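Local coordinates for nitronate monooxygenase family protein (Pseudomonas aeruginosa, PDB 4QIT) that uses FMN and molecular oxygen to carry out the oxidative denitrification of alkyl nitronates, with the toxin propionate 3-nitronate as its best substrate, at residues 79-84 against 304-308. The protein carries 1 engineered substitution. Numbering follows the deposited sequence.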
loop_
_atom_site.group_PDB
_atom_site.type_symbol
_atom_site.label_atom_id
_atom_site.label_comp_id
_atom_site.label_asym_id
_atom_site.label_seq_id
_atom_site.Cartn_x
_atom_site.Cartn_y
_atom_site.Cartn_z
ATOM N N HIS A 79 -6.047 22.028 -3.515
ATOM C CA HIS A 79 -4.739 21.915 -4.151
ATOM C C HIS A 79 -4.074 23.290 -4.311
ATOM O O HIS A 79 -4.734 24.330 -4.201
ATOM C CB HIS A 79 -4.888 21.248 -5.523
ATOM C CG HIS A 79 -5.951 21.868 -6.384
ATOM N ND1 HIS A 79 -7.298 21.715 -6.133
ATOM C CD2 HIS A 79 -5.854 22.628 -7.500
ATOM C CE1 HIS A 79 -7.988 22.359 -7.060
ATOM N NE2 HIS A 79 -7.142 22.921 -7.899
ATOM N N ARG A 80 -2.767 23.284 -4.563
ATOM C CA ARG A 80 -2.084 24.489 -5.029
ATOM C C ARG A 80 -2.750 24.905 -6.328
ATOM O O ARG A 80 -2.921 24.068 -7.221
ATOM C CB ARG A 80 -0.609 24.196 -5.284
ATOM C CG ARG A 80 0.117 25.336 -6.002
ATOM C CD ARG A 80 1.553 24.965 -6.356
ATOM N NE ARG A 80 1.659 23.680 -7.056
ATOM C CZ ARG A 80 1.303 23.484 -8.324
ATOM N NH1 ARG A 80 0.796 24.483 -9.041
ATOM N NH2 ARG A 80 1.441 22.282 -8.875
ATOM N N PRO A 81 -3.154 26.184 -6.439
ATOM C CA PRO A 81 -3.808 26.632 -7.672
ATOM C C PRO A 81 -2.966 26.316 -8.909
ATOM O O PRO A 81 -1.755 26.559 -8.924
ATOM C CB PRO A 81 -3.939 28.144 -7.465
ATOM C CG PRO A 81 -4.095 28.283 -5.984
ATOM C CD PRO A 81 -3.143 27.239 -5.411
ATOM N N GLY A 82 -3.609 25.755 -9.930
ATOM C CA GLY A 82 -2.900 25.333 -11.121
ATOM C C GLY A 82 -2.220 26.512 -11.794
ATOM O O GLY A 82 -2.756 27.623 -11.827
ATOM N N GLN A 83 -1.039 26.259 -12.335
ATOM C CA GLN A 83 -0.295 27.291 -13.049
ATOM C C GLN A 83 -0.371 27.040 -14.542
ATOM O O GLN A 83 0.170 26.054 -15.047
ATOM C CB GLN A 83 1.150 27.338 -12.569
ATOM C CG GLN A 83 1.284 27.985 -11.190
ATOM C CD GLN A 83 2.693 27.932 -10.625
ATOM O OE1 GLN A 83 3.681 27.990 -11.364
ATOM N NE2 GLN A 83 2.791 27.821 -9.301
ATOM N N ALA A 84 -1.063 27.932 -15.241
ATOM C CA ALA A 84 -1.224 27.814 -16.680
ATOM C C ALA A 84 0.144 27.890 -17.350
ATOM O O ALA A 84 1.018 28.655 -16.917
ATOM C CB ALA A 84 -2.132 28.910 -17.206
ATOM N N ASP A 304 0.265 21.218 -15.685
ATOM C CA ASP A 304 -0.106 21.200 -14.283
ATOM C C ASP A 304 -1.517 20.630 -14.115
ATOM O O ASP A 304 -2.320 20.613 -15.049
ATOM C CB ASP A 304 -0.041 22.631 -13.751
ATOM C CG ASP A 304 0.171 22.706 -12.259
ATOM O OD1 ASP A 304 0.401 21.655 -11.610
ATOM O OD2 ASP A 304 0.120 23.838 -11.726
ATOM N N TYR A 305 -1.803 20.132 -12.920
ATOM C CA TYR A 305 -3.173 19.861 -12.519
ATOM C C TYR A 305 -3.882 21.208 -12.302
ATOM O O TYR A 305 -3.302 22.120 -11.730
ATOM C CB TYR A 305 -3.138 19.064 -11.217
ATOM C CG TYR A 305 -4.489 18.746 -10.627
ATOM C CD1 TYR A 305 -5.202 17.617 -11.023
ATOM C CD2 TYR A 305 -5.044 19.569 -9.655
ATOM C CE1 TYR A 305 -6.450 17.324 -10.468
ATOM C CE2 TYR A 305 -6.285 19.297 -9.103
ATOM C CZ TYR A 305 -6.980 18.174 -9.509
ATOM O OH TYR A 305 -8.210 17.913 -8.937
ATOM N N PRO A 306 -5.145 21.341 -12.739
ATOM C CA PRO A 306 -6.009 20.338 -13.357
ATOM C C PRO A 306 -6.153 20.514 -14.880
ATOM O O PRO A 306 -7.084 19.954 -15.484
ATOM C CB PRO A 306 -7.349 20.626 -12.677
ATOM C CG PRO A 306 -7.367 22.144 -12.619
ATOM C CD PRO A 306 -5.909 22.565 -12.415
ATOM N N PHE A 307 -5.256 21.288 -15.496
ATOM C CA PHE A 307 -5.304 21.499 -16.938
ATOM C C PHE A 307 -5.244 20.188 -17.708
ATOM O O PHE A 307 -5.913 20.036 -18.733
ATOM C CB PHE A 307 -4.178 22.448 -17.391
ATOM C CG PHE A 307 -4.220 23.794 -16.725
ATOM C CD1 PHE A 307 -5.017 24.813 -17.240
ATOM C CD2 PHE A 307 -3.465 24.043 -15.584
ATOM C CE1 PHE A 307 -5.062 26.056 -16.619
ATOM C CE2 PHE A 307 -3.504 25.282 -14.961
ATOM C CZ PHE A 307 -4.307 26.286 -15.479
ATOM N N VAL A 308 -4.429 19.246 -17.238
ATOM C CA VAL A 308 -4.366 17.925 -17.859
ATOM C C VAL A 308 -5.742 17.269 -17.912
ATOM O O VAL A 308 -6.129 16.710 -18.940
ATOM C CB VAL A 308 -3.368 17.001 -17.133
ATOM C CG1 VAL A 308 -3.363 15.604 -17.757
ATOM C CG2 VAL A 308 -1.976 17.605 -17.170
HETATM O O HOH W 1 -2.277 22.197 -9.046
HETATM O O HOH W 2 -0.042 23.826 -17.005
#
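Gly-82 and Tyr-305 bring the two backbones closest, their CA atoms 5.7 Å apart, where loop 79-84 passes the turn that leads into a helix. Asp-304 carries the polar part. Its carboxylate meets the Arg-80 guanidinium end-on and nearly coplanar. Arg-80 NH1 donates to Asp-304 OD2 at 2.8 Å, and NH2 donates to OD1 at 3.0 Å. Both bonds are almost straight and use the syn lone pairs. The Arg-80 chain reaches the acid by bending at chi3 (51°). Asp-304 OD2 also accepts a hydrogen bond from the backbone N of Gln-83 at 2.8 Å, on its anti side and 16° out of the carboxylate plane. This oxygen therefore ties down both an arginine side chain and the loop backbone, and the two-point grip should limit rotation of the carboxylate.

Two waters extend the join. One donates to Arg-80 O and Tyr-305 O; the other donates to Gln-83 O and accepts from Asp-304 N.

Tyr-305 turns its edge to the face of His-79 in a T-shaped stack, planes at 88°. Tyr-305 CE2 sits over the centre of the imidazole, 3.7 Å from His-79 CD2. Phe-307 packs on the later part of the loop, its CE2 edge against the Gly-82 carbonyl carbon and its CZ 3.8 Å from Ala-84 CB. Pro-306, after a cis peptide, stands at the N-cap position of helix 307-320 and lays its CB over one face of the Tyr-305 ring.

His-79 NE2 is hydrogen-bonded to Tyr-115 O, and Phe-140 also meets the Tyr-305 ring. The Tyr-305 side chain lies about 5 Å from the bound nitroethane. The contact thus joins the loop between strand 72-77 of the TIM barrel and helix 86-101 to the start of helix 307-320, beside the substrate pocket.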